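Local coordinates for protein ZmpA Glycopeptidase (Clostridium perfringens, PDB 6XSX) that probably cleaves the backbone of glycosylated proteins as a metal-dependent peptidase of the M60 family, this chain being the catalytic module of a longer enzyme, at residues E26-G31 / D235-Y240; T122-T127 / R133-R138; Y481-D486 / G491-N496. All blocks are in the same frame, centred on the assembly; numbering follows the deposited sequence.

Contact 1: residues E26-G31 / D235-Y240; sequences ELQSRG and DFNFRY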
loop_
_atom_site.group_PDB
_atom_site.type_symbol
_atom_site.label_atom_id
_atom_site.label_comp_id
_atom_site.label_asym_id
_atom_site.label_seq_id
_atom_site.Cartn_x
_atom_site.Cartn_y
_atom_site.Cartn_z
ATOM N N GLU A 26 1.611 -31.054 -10.977
ATOM C CA GLU A 26 0.423 -30.798 -11.772
ATOM C C GLU A 26 0.070 -29.316 -11.633
ATOM O O GLU A 26 -0.021 -28.808 -10.518
ATOM C CB GLU A 26 -0.686 -31.742 -11.301
ATOM C CG GLU A 26 -1.892 -31.765 -12.207
ATOM C CD GLU A 26 -2.907 -32.835 -11.836
ATOM O OE1 GLU A 26 -3.235 -32.939 -10.650
ATOM O OE2 GLU A 26 -3.364 -33.559 -12.738
ATOM N N LEU A 27 -0.115 -28.620 -12.765
ATOM C CA LEU A 27 -0.309 -27.178 -12.734
ATOM C C LEU A 27 -1.770 -26.815 -12.996
ATOM O O LEU A 27 -2.366 -27.236 -13.990
ATOM C CB LEU A 27 0.625 -26.492 -13.741
ATOM C CG LEU A 27 2.132 -26.638 -13.495
ATOM C CD1 LEU A 27 2.927 -25.847 -14.524
ATOM C CD2 LEU A 27 2.534 -26.187 -12.094
ATOM N N GLN A 28 -2.323 -26.005 -12.082
ATOM C CA GLN A 28 -3.637 -25.412 -12.236
ATOM C C GLN A 28 -3.598 -24.511 -13.470
ATOM O O GLN A 28 -2.552 -23.936 -13.778
ATOM C CB GLN A 28 -3.974 -24.635 -10.958
ATOM C CG GLN A 28 -5.398 -24.085 -10.906
ATOM C CD GLN A 28 -5.615 -23.138 -9.745
ATOM O OE1 GLN A 28 -4.713 -22.872 -8.948
ATOM N NE2 GLN A 28 -6.822 -22.597 -9.647
ATOM N N SER A 29 -4.719 -24.444 -14.198
ATOM C CA SER A 29 -4.890 -23.482 -15.280
ATOM C C SER A 29 -5.427 -22.184 -14.687
ATOM O O SER A 29 -6.622 -22.060 -14.461
ATOM C CB SER A 29 -5.831 -24.024 -16.350
ATOM O OG SER A 29 -5.392 -25.292 -16.815
ATOM N N ARG A 30 -4.541 -21.209 -14.470
ATOM C CA ARG A 30 -4.812 -20.137 -13.523
ATOM C C ARG A 30 -5.210 -18.844 -14.228
ATOM O O ARG A 30 -5.533 -17.857 -13.566
ATOM C CB ARG A 30 -3.604 -19.926 -12.604
ATOM C CG ARG A 30 -3.497 -20.972 -11.506
ATOM C CD ARG A 30 -2.318 -20.770 -10.571
ATOM N NE ARG A 30 -2.273 -19.501 -9.860
ATOM C CZ ARG A 30 -2.829 -19.257 -8.677
ATOM N NH1 ARG A 30 -3.516 -20.194 -8.045
ATOM N NH2 ARG A 30 -2.692 -18.066 -8.122
ATOM N N GLY A 31 -5.173 -18.849 -15.565
ATOM C CA GLY A 31 -5.611 -17.693 -16.328
ATOM C C GLY A 31 -4.515 -16.637 -16.426
ATOM O O GLY A 31 -3.484 -16.740 -15.766
ATOM N N ASP A 235 -11.603 -10.808 -6.466
ATOM C CA ASP A 235 -10.287 -11.412 -6.391
ATOM C C ASP A 235 -10.024 -12.163 -7.696
ATOM O O ASP A 235 -10.947 -12.409 -8.464
ATOM C CB ASP A 235 -10.225 -12.353 -5.186
ATOM C CG ASP A 235 -8.818 -12.613 -4.667
ATOM O OD1 ASP A 235 -7.846 -12.080 -5.238
ATOM O OD2 ASP A 235 -8.710 -13.340 -3.697
ATOM N N PHE A 236 -8.757 -12.504 -7.950
ATOM C CA PHE A 236 -8.383 -13.273 -9.135
ATOM C C PHE A 236 -7.087 -14.023 -8.827
ATOM O O PHE A 236 -6.546 -13.884 -7.728
ATOM C CB PHE A 236 -8.292 -12.360 -10.363
ATOM C CG PHE A 236 -7.194 -11.325 -10.303
ATOM C CD1 PHE A 236 -7.327 -10.192 -9.515
ATOM C CD2 PHE A 236 -6.018 -11.490 -11.026
ATOM C CE1 PHE A 236 -6.320 -9.238 -9.473
ATOM C CE2 PHE A 236 -5.010 -10.540 -10.979
ATOM C CZ PHE A 236 -5.162 -9.412 -10.200
ATOM N N ASN A 237 -6.596 -14.834 -9.777
ATOM C CA ASN A 237 -5.378 -15.599 -9.525
ATOM C C ASN A 237 -4.164 -14.707 -9.757
ATOM O O ASN A 237 -3.932 -14.276 -10.883
ATOM C CB ASN A 237 -5.277 -16.866 -10.379
ATOM C CG ASN A 237 -6.340 -17.893 -10.057
ATOM O OD1 ASN A 237 -6.714 -18.066 -8.900
ATOM N ND2 ASN A 237 -6.826 -18.587 -11.075
ATOM N N PHE A 238 -3.410 -14.438 -8.681
ATOM C CA PHE A 238 -2.157 -13.705 -8.759
ATOM C C PHE A 238 -1.253 -14.089 -7.589
ATOM O O PHE A 238 -1.689 -14.711 -6.623
ATOM C CB PHE A 238 -2.412 -12.194 -8.791
ATOM C CG PHE A 238 -2.984 -11.618 -7.517
ATOM C CD1 PHE A 238 -2.157 -11.267 -6.458
ATOM C CD2 PHE A 238 -4.346 -11.372 -7.399
ATOM C CE1 PHE A 238 -2.679 -10.710 -5.299
ATOM C CE2 PHE A 238 -4.871 -10.812 -6.246
ATOM C CZ PHE A 238 -4.035 -10.486 -5.194
ATOM N N ARG A 239 0.024 -13.715 -7.681
ATOM C CA ARG A 239 0.891 -13.811 -6.520
ATOM C C ARG A 239 1.677 -12.509 -6.401
ATOM O O ARG A 239 2.532 -12.224 -7.235
ATOM C CB ARG A 239 1.800 -15.046 -6.569
ATOM C CG ARG A 239 2.578 -15.280 -5.280
ATOM C CD ARG A 239 3.530 -16.470 -5.334
ATOM N NE ARG A 239 2.833 -17.753 -5.418
ATOM C CZ ARG A 239 2.282 -18.376 -4.380
ATOM N NH1 ARG A 239 2.336 -17.831 -3.178
ATOM N NH2 ARG A 239 1.674 -19.537 -4.543
ATOM N N TYR A 240 1.342 -11.712 -5.376
ATOM C CA TYR A 240 2.045 -10.458 -5.158
ATOM C C TYR A 240 3.459 -10.808 -4.714
ATOM O O TYR A 240 3.641 -11.760 -3.948
ATOM C CB TYR A 240 1.345 -9.599 -4.097
ATOM C CG TYR A 240 1.889 -8.191 -4.029
ATOM C CD1 TYR A 240 1.303 -7.155 -4.747
ATOM C CD2 TYR A 240 3.031 -7.910 -3.303
ATOM C CE1 TYR A 240 1.826 -5.869 -4.710
ATOM C CE2 TYR A 240 3.571 -6.636 -3.260
ATOM C CZ TYR A 240 2.961 -5.609 -3.960
ATOM O OH TYR A 240 3.500 -4.355 -3.914
HETATM O O HOH W 1 -7.440 -20.297 -7.949
HETATM O O HOH W 2 -7.426 -15.191 -12.642
HETATM O O HOH W 3 -5.004 -14.988 -13.371
#
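Asn237 places its CB over one face of the Arg30 guanidinium, toward the NH2 end of the group, with Asn237 CB 3.6 Å from Arg30 NH2. Gln28 OE1 and Phe238 O lie at the edge of the same group, in its plane, and the Asn237 amide is turned 30° from it. This is a loop-to-loop contact of the M60 peptidase module: the connection between strand 24-26 and helix 33-39 meets the loop leading into strand 240-244 of the mixed sheet.

Asn237 ND2 donates to Arg30 O at 2.9 Å along a nearly straight N-H (167°). Arg30 O lies in the amide plane of Asn237, although the donor is tilted from the plane of the carbonyl. A water donates both to Arg30 O at 2.9 Å and to Asn237 O, so two good bonds grip the arginine carbonyl.

The Arg30 chain bends at chi3 (59°), which swings the guanidinium back across Asn237 and within range of Gln28: Arg30 NH1 donates to Gln28 OE1 at 3.1 Å. Outside the two segments Asp47 OD2 forms a salt bridge with Arg30 NE. Arg239 NH2 stands 5.8 Å from Arg30 NH2, a like charge whose effect Asp47 would be expected to soften. Within 235-240, Phe238 CD2 sits above the centre of the Phe236 ring, 3.4 Å from its plane. A further water accepts from Gln28 NE2 at 2.9 Å; its approach to Asn237 OD1 is suspiciously short, which leaves a bridge between the two amides doubtful.

Contact 2: residues T122-T127 / R133-R138; sequences TSNPYT and RKPKIR. With EDO (1,2-ethanediol), chain F.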
loop_
_atom_site.group_PDB
_atom_site.type_symbol
_atom_site.label_atom_id
_atom_site.label_comp_id
_atom_site.label_asym_id
_atom_site.label_seq_id
_atom_site.Cartn_x
_atom_site.Cartn_y
_atom_site.Cartn_z
ATOM N N THR A 122 6.864 -21.436 -11.944
ATOM C CA THR A 122 6.024 -21.717 -13.095
ATOM C C THR A 122 5.038 -20.571 -13.287
ATOM O O THR A 122 4.611 -19.920 -12.326
ATOM C CB THR A 122 5.280 -23.059 -12.979
ATOM O OG1 THR A 122 4.326 -22.990 -11.920
ATOM C CG2 THR A 122 6.202 -24.230 -12.720
ATOM N N SER A 123 4.704 -20.353 -14.559
ATOM C CA SER A 123 3.642 -19.457 -14.969
ATOM C C SER A 123 2.768 -20.230 -15.948
ATOM O O SER A 123 3.291 -20.795 -16.913
ATOM C CB SER A 123 4.217 -18.227 -15.608
ATOM O OG SER A 123 3.182 -17.438 -16.167
ATOM N N ASN A 124 1.459 -20.286 -15.664
ATOM C CA ASN A 124 0.542 -21.036 -16.503
ATOM C C ASN A 124 -0.670 -20.169 -16.817
ATOM O O ASN A 124 -1.750 -20.398 -16.276
ATOM C CB ASN A 124 0.113 -22.359 -15.864
ATOM C CG ASN A 124 -0.566 -23.279 -16.857
ATOM O OD1 ASN A 124 -0.269 -23.229 -18.049
ATOM N ND2 ASN A 124 -1.491 -24.096 -16.382
ATOM N N PRO A 125 -0.528 -19.158 -17.707
ATOM C CA PRO A 125 -1.537 -18.105 -17.846
ATOM C C PRO A 125 -2.668 -18.451 -18.820
ATOM O O PRO A 125 -2.974 -17.684 -19.733
ATOM C CB PRO A 125 -0.656 -16.923 -18.297
ATOM C CG PRO A 125 0.373 -17.587 -19.206
ATOM C CD PRO A 125 0.623 -18.958 -18.602
ATOM N N TYR A 126 -3.297 -19.613 -18.606
ATOM C CA TYR A 126 -4.362 -20.105 -19.466
ATOM C C TYR A 126 -5.512 -20.623 -18.614
ATOM O O TYR A 126 -5.315 -21.050 -17.476
ATOM C CB TYR A 126 -3.841 -21.208 -20.397
ATOM C CG TYR A 126 -2.685 -20.761 -21.254
ATOM C CD1 TYR A 126 -2.894 -19.990 -22.391
ATOM C CD2 TYR A 126 -1.381 -21.081 -20.910
ATOM C CE1 TYR A 126 -1.834 -19.559 -23.176
ATOM C CE2 TYR A 126 -0.312 -20.646 -21.674
ATOM C CZ TYR A 126 -0.539 -19.882 -22.805
ATOM O OH TYR A 126 0.523 -19.461 -23.548
ATOM N N THR A 127 -6.711 -20.613 -19.199
ATOM C CA THR A 127 -7.897 -21.142 -18.542
ATOM C C THR A 127 -8.060 -22.626 -18.867
ATOM O O THR A 127 -7.494 -23.127 -19.840
ATOM C CB THR A 127 -9.142 -20.377 -18.994
ATOM O OG1 THR A 127 -9.388 -20.752 -20.351
ATOM C CG2 THR A 127 -8.991 -18.872 -18.883
ATOM N N ARG A 133 -6.731 -30.495 -20.028
ATOM C CA ARG A 133 -6.312 -31.106 -18.775
ATOM C C ARG A 133 -5.104 -30.346 -18.220
ATOM O O ARG A 133 -4.344 -29.732 -18.973
ATOM C CB ARG A 133 -6.123 -32.622 -18.915
ATOM C CG ARG A 133 -4.840 -33.032 -19.623
ATOM C CD ARG A 133 -4.472 -34.490 -19.429
ATOM N NE ARG A 133 -3.248 -34.786 -20.157
ATOM C CZ ARG A 133 -3.199 -35.249 -21.403
ATOM N NH1 ARG A 133 -4.319 -35.474 -22.071
ATOM N NH2 ARG A 133 -2.028 -35.485 -21.976
ATOM N N LYS A 134 -4.968 -30.360 -16.890
ATOM C CA LYS A 134 -3.896 -29.636 -16.231
ATOM C C LYS A 134 -2.557 -30.172 -16.720
ATOM O O LYS A 134 -2.339 -31.384 -16.756
ATOM C CB LYS A 134 -3.968 -29.823 -14.715
ATOM C CG LYS A 134 -5.201 -29.230 -14.063
ATOM C CD LYS A 134 -5.268 -29.486 -12.580
ATOM C CE LYS A 134 -6.697 -29.419 -12.084
ATOM N NZ LYS A 134 -6.761 -28.821 -10.733
ATOM N N PRO A 135 -1.606 -29.284 -17.076
ATOM C CA PRO A 135 -0.248 -29.718 -17.406
ATOM C C PRO A 135 0.424 -30.436 -16.237
ATOM O O PRO A 135 0.150 -30.154 -15.068
ATOM C CB PRO A 135 0.503 -28.404 -17.685
ATOM C CG PRO A 135 -0.583 -27.395 -17.979
ATOM C CD PRO A 135 -1.778 -27.824 -17.148
ATOM N N LYS A 136 1.304 -31.378 -16.580
ATOM C CA LYS A 136 2.212 -31.981 -15.626
ATOM C C LYS A 136 3.620 -31.676 -16.109
ATOM O O LYS A 136 3.880 -31.762 -17.307
ATOM C CB LYS A 136 2.035 -33.501 -15.590
ATOM C CG LYS A 136 0.711 -33.993 -15.028
ATOM C CD LYS A 136 0.377 -35.393 -15.506
ATOM C CE LYS A 136 -0.809 -35.998 -14.789
ATOM N NZ LYS A 136 -0.570 -36.056 -13.329
ATOM N N ILE A 137 4.508 -31.290 -15.184
ATOM C CA ILE A 137 5.894 -31.110 -15.575
ATOM C C ILE A 137 6.813 -31.763 -14.547
ATOM O O ILE A 137 6.443 -31.943 -13.383
ATOM C CB ILE A 137 6.272 -29.637 -15.861
ATOM C CG1 ILE A 137 6.585 -28.845 -14.593
ATOM C CG2 ILE A 137 5.238 -28.933 -16.735
ATOM C CD1 ILE A 137 7.350 -27.568 -14.866
ATOM N N ARG A 138 8.012 -32.107 -15.027
ATOM C CA ARG A 138 9.092 -32.600 -14.195
ATOM C C ARG A 138 10.375 -31.883 -14.599
ATOM O O ARG A 138 10.629 -31.689 -15.784
ATOM C CB ARG A 138 9.232 -34.112 -14.380
ATOM C CG ARG A 138 10.176 -34.774 -13.392
ATOM C CD ARG A 138 10.021 -36.285 -13.430
ATOM N NE ARG A 138 10.142 -36.870 -14.760
ATOM C CZ ARG A 138 11.294 -37.116 -15.375
ATOM N NH1 ARG A 138 12.437 -36.811 -14.783
ATOM N NH2 ARG A 138 11.295 -37.664 -16.578
HETATM C C1 EDO F . 5.762 -35.602 -16.103
HETATM O O1 EDO F . 6.974 -36.332 -16.018
HETATM C C2 EDO F . 5.698 -34.800 -17.342
HETATM O O2 EDO F . 5.859 -35.618 -18.484
#
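Two facing sheets of the M60 peptidase module are joined here, at the connection that leaves strand 117-123, runs through the short helix 128-131 and enters strand 136-140. Thr122 and Ile137 point at each other across the gap, the two side chains passing antiparallel, and meet through methyls: Thr122 CG2 is 4.1 Å from Ile137 CD1. An extended chi2 (162°) carries that Ile137 methyl out to the threonine.

Two residues away on each segment, Asn124 and Pro135 meet head-on from the two sides of the gap, and Asn124 ND2 rests 3.8 Å from Pro135 CG. The amide touches the ring only by van der Waals contact; its polar atoms are satisfied elsewhere, ND2 by Gln28 O and OD1 by Gln131 NE2. These two bonds fix the rotation of the buried amide against the proline. After Asn124 the chain makes an inverse gamma turn centred on Pro125, and Thr127 is the N-cap of helix 128-131.

Strand 117-123 belongs to the mixed sheet, where Thr122 also touches Gln49 and Thr51 of strand 49-56. Strand 136-140 lies in the four-stranded antiparallel sheet between 24-26 and 60-66, and Ile137 leans there on Val65.

Contact 3: residues Y481-D486 / G491-N496; sequences YEISRD and GFTSTN. With EDO (1,2-ethanediol), chain E.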
loop_
_atom_site.group_PDB
_atom_site.type_symbol
_atom_site.label_atom_id
_atom_site.label_comp_id
_atom_site.label_asym_id
_atom_site.label_seq_id
_atom_site.Cartn_x
_atom_site.Cartn_y
_atom_site.Cartn_z
ATOM N N TYR A 481 -9.138 23.348 17.893
ATOM C CA TYR A 481 -9.894 24.542 18.234
ATOM C C TYR A 481 -9.885 25.486 17.045
ATOM O O TYR A 481 -8.843 25.729 16.435
ATOM C CB TYR A 481 -9.295 25.261 19.449
ATOM C CG TYR A 481 -9.236 24.427 20.707
ATOM C CD1 TYR A 481 -10.257 24.478 21.642
ATOM C CD2 TYR A 481 -8.168 23.576 20.955
ATOM C CE1 TYR A 481 -10.219 23.711 22.798
ATOM C CE2 TYR A 481 -8.117 22.800 22.103
ATOM C CZ TYR A 481 -9.145 22.871 23.028
ATOM O OH TYR A 481 -9.099 22.113 24.164
ATOM N N GLU A 482 -11.069 26.007 16.742
ATOM C CA GLU A 482 -11.228 27.018 15.718
ATOM C C GLU A 482 -11.213 28.396 16.384
ATOM O O GLU A 482 -11.915 28.631 17.376
ATOM C CB GLU A 482 -12.539 26.755 14.983
ATOM C CG GLU A 482 -12.942 27.887 14.060
ATOM C CD GLU A 482 -14.399 27.801 13.659
ATOM O OE1 GLU A 482 -15.254 28.167 14.492
ATOM O OE2 GLU A 482 -14.672 27.327 12.529
ATOM N N ILE A 483 -10.428 29.309 15.799
ATOM C CA ILE A 483 -10.248 30.644 16.347
ATOM C C ILE A 483 -10.907 31.650 15.409
ATOM O O ILE A 483 -10.559 31.717 14.234
ATOM C CB ILE A 483 -8.749 30.963 16.560
ATOM C CG1 ILE A 483 -8.063 29.921 17.449
ATOM C CG2 ILE A 483 -8.572 32.375 17.110
ATOM C CD1 ILE A 483 -7.425 28.782 16.683
ATOM N N SER A 484 -11.850 32.428 15.954
ATOM C CA SER A 484 -12.477 33.537 15.251
ATOM C C SER A 484 -12.059 34.859 15.890
ATOM O O SER A 484 -11.824 34.915 17.095
ATOM C CB SER A 484 -13.976 33.395 15.239
ATOM O OG SER A 484 -14.363 32.389 14.322
ATOM N N ARG A 485 -11.940 35.911 15.067
ATOM C CA ARG A 485 -11.654 37.251 15.565
ATOM C C ARG A 485 -12.568 38.248 14.862
ATOM O O ARG A 485 -12.720 38.194 13.642
ATOM C CB ARG A 485 -10.184 37.643 15.371
ATOM C CG ARG A 485 -9.808 38.946 16.068
ATOM C CD ARG A 485 -8.485 39.572 15.666
ATOM N NE ARG A 485 -8.424 39.868 14.243
ATOM C CZ ARG A 485 -7.537 39.351 13.395
ATOM N NH1 ARG A 485 -6.604 38.514 13.823
ATOM N NH2 ARG A 485 -7.579 39.685 12.116
ATOM N N ASP A 486 -13.185 39.139 15.650
ATOM C CA ASP A 486 -14.071 40.181 15.144
ATOM C C ASP A 486 -15.008 39.612 14.073
ATOM O O ASP A 486 -15.249 40.255 13.052
ATOM C CB ASP A 486 -13.290 41.415 14.665
ATOM C CG ASP A 486 -12.180 41.874 15.603
ATOM O OD1 ASP A 486 -12.385 41.817 16.837
ATOM O OD2 ASP A 486 -11.105 42.271 15.094
ATOM N N GLY A 491 -8.375 30.920 12.095
ATOM C CA GLY A 491 -7.515 29.750 12.199
ATOM C C GLY A 491 -8.223 28.524 12.772
ATOM O O GLY A 491 -9.351 28.597 13.266
ATOM N N PHE A 492 -7.523 27.392 12.679
ATOM C CA PHE A 492 -7.854 26.166 13.379
ATOM C C PHE A 492 -6.561 25.408 13.630
ATOM O O PHE A 492 -5.776 25.194 12.707
ATOM C CB PHE A 492 -8.775 25.266 12.551
ATOM C CG PHE A 492 -9.138 23.964 13.225
ATOM C CD1 PHE A 492 -8.295 22.862 13.154
ATOM C CD2 PHE A 492 -10.330 23.835 13.923
ATOM C CE1 PHE A 492 -8.631 21.661 13.768
ATOM C CE2 PHE A 492 -10.669 22.634 14.535
ATOM C CZ PHE A 492 -9.822 21.549 14.455
ATOM N N THR A 493 -6.367 24.986 14.882
ATOM C CA THR A 493 -5.188 24.220 15.224
ATOM C C THR A 493 -5.618 22.971 15.976
ATOM O O THR A 493 -6.577 23.007 16.753
ATOM C CB THR A 493 -4.201 25.047 16.056
ATOM O OG1 THR A 493 -3.082 24.192 16.291
ATOM C CG2 THR A 493 -4.782 25.517 17.373
ATOM N N SER A 494 -4.886 21.880 15.730
ATOM C CA SER A 494 -5.083 20.641 16.459
ATOM C C SER A 494 -4.230 20.645 17.730
ATOM O O SER A 494 -4.226 19.667 18.472
ATOM C CB SER A 494 -4.803 19.439 15.581
ATOM O OG SER A 494 -3.414 19.305 15.307
ATOM N N THR A 495 -3.536 21.762 18.000
ATOM C CA THR A 495 -2.681 21.874 19.177
ATOM C C THR A 495 -3.396 22.672 20.271
ATOM O O THR A 495 -4.513 23.152 20.065
ATOM C CB THR A 495 -1.322 22.506 18.837
ATOM O OG1 THR A 495 -1.534 23.904 18.615
ATOM C CG2 THR A 495 -0.643 21.875 17.638
ATOM N N ASN A 496 -2.721 22.819 21.422
ATOM C CA ASN A 496 -3.242 23.549 22.571
ATOM C C ASN A 496 -2.874 25.033 22.503
ATOM O O ASN A 496 -3.048 25.743 23.484
ATOM C CB ASN A 496 -2.788 22.936 23.906
ATOM C CG ASN A 496 -1.284 22.942 24.113
ATOM O OD1 ASN A 496 -0.539 23.619 23.406
ATOM N ND2 ASN A 496 -0.813 22.178 25.085
HETATM C C1 EDO E . -6.344 20.312 20.654
HETATM O O1 EDO E . -6.407 18.986 20.154
HETATM C C2 EDO E . -5.386 20.504 21.772
HETATM O O2 EDO E . -5.027 19.303 22.400
#
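Tyr481 and Thr493 form a hydrogen-bonded antiparallel pair in the beta hairpin of strands 478-485 and 488-493: Tyr481 N donates to Thr493 O at 2.8 Å, and Thr493 N returns a bond to Tyr481 O at 3.0 Å. Two residues on, Ile483 N donates to Gly491 O at 2.8 Å, almost straight (170°), whereas the return bond from Gly491 N to Ile483 O is longer and more bent. Glu482 and Phe492 form the non-hydrogen-bonded pair between them, where Phe492 CA approaches Tyr481 O at 3.2 Å in a CA-H...O contact.

The Phe492 ring lies back over the neighbouring strand, a position set by chi1 of 179°, which puts CG opposite the backbone N; one face is above Tyr481 N and its CD2 3.8 Å from Glu482 CB. On the other side of the sheet Ile483 CD1 packs against Gly491, and the Tyr481 ring turns its edge to Thr495 O. Thr493 OG1 accepts from Thr495 N in an ST turn, which bends the chain as the strand ends. Ethanediol, probably from the crystallisation liquor, packs beside that tyrosine and donates to Ser494 O.

Farther out, Glu323 bonds Thr493 OG1, while Lys430 and Tyr433 hold the carboxylate of Glu482. The hairpin forms one margin of a four-stranded antiparallel sheet: strand 488-493 is outermost, 478-485 pairs next with 511-517, and helix 321-331 packs on Phe492 through Leu327 and Ala331.

Overall arrangement
Contacts 1 and 2 belong to one neighbourhood and touch, their centres about 10 Å apart; contact 2 is nested in the long loop of chain that contact 1 closes. Residues 26-31 serve both contacts: Leu27 N and Gln28 O bond to Pro135 O and Asn124 ND2 of contact 2, while Arg30 meets 235-240. Contact 3 lies on the opposite side of the chain's centre, about 54 Å from contact 1 between centres. Chemistry follows place. Contact 1, partly buried, relies on amides, a guanidinium and bridging water. Contact 2, buried between sheets, meets through methyls, and a proline ring against an asparagine amide. Contact 3, also buried, is a backbone ladder within a single sheet.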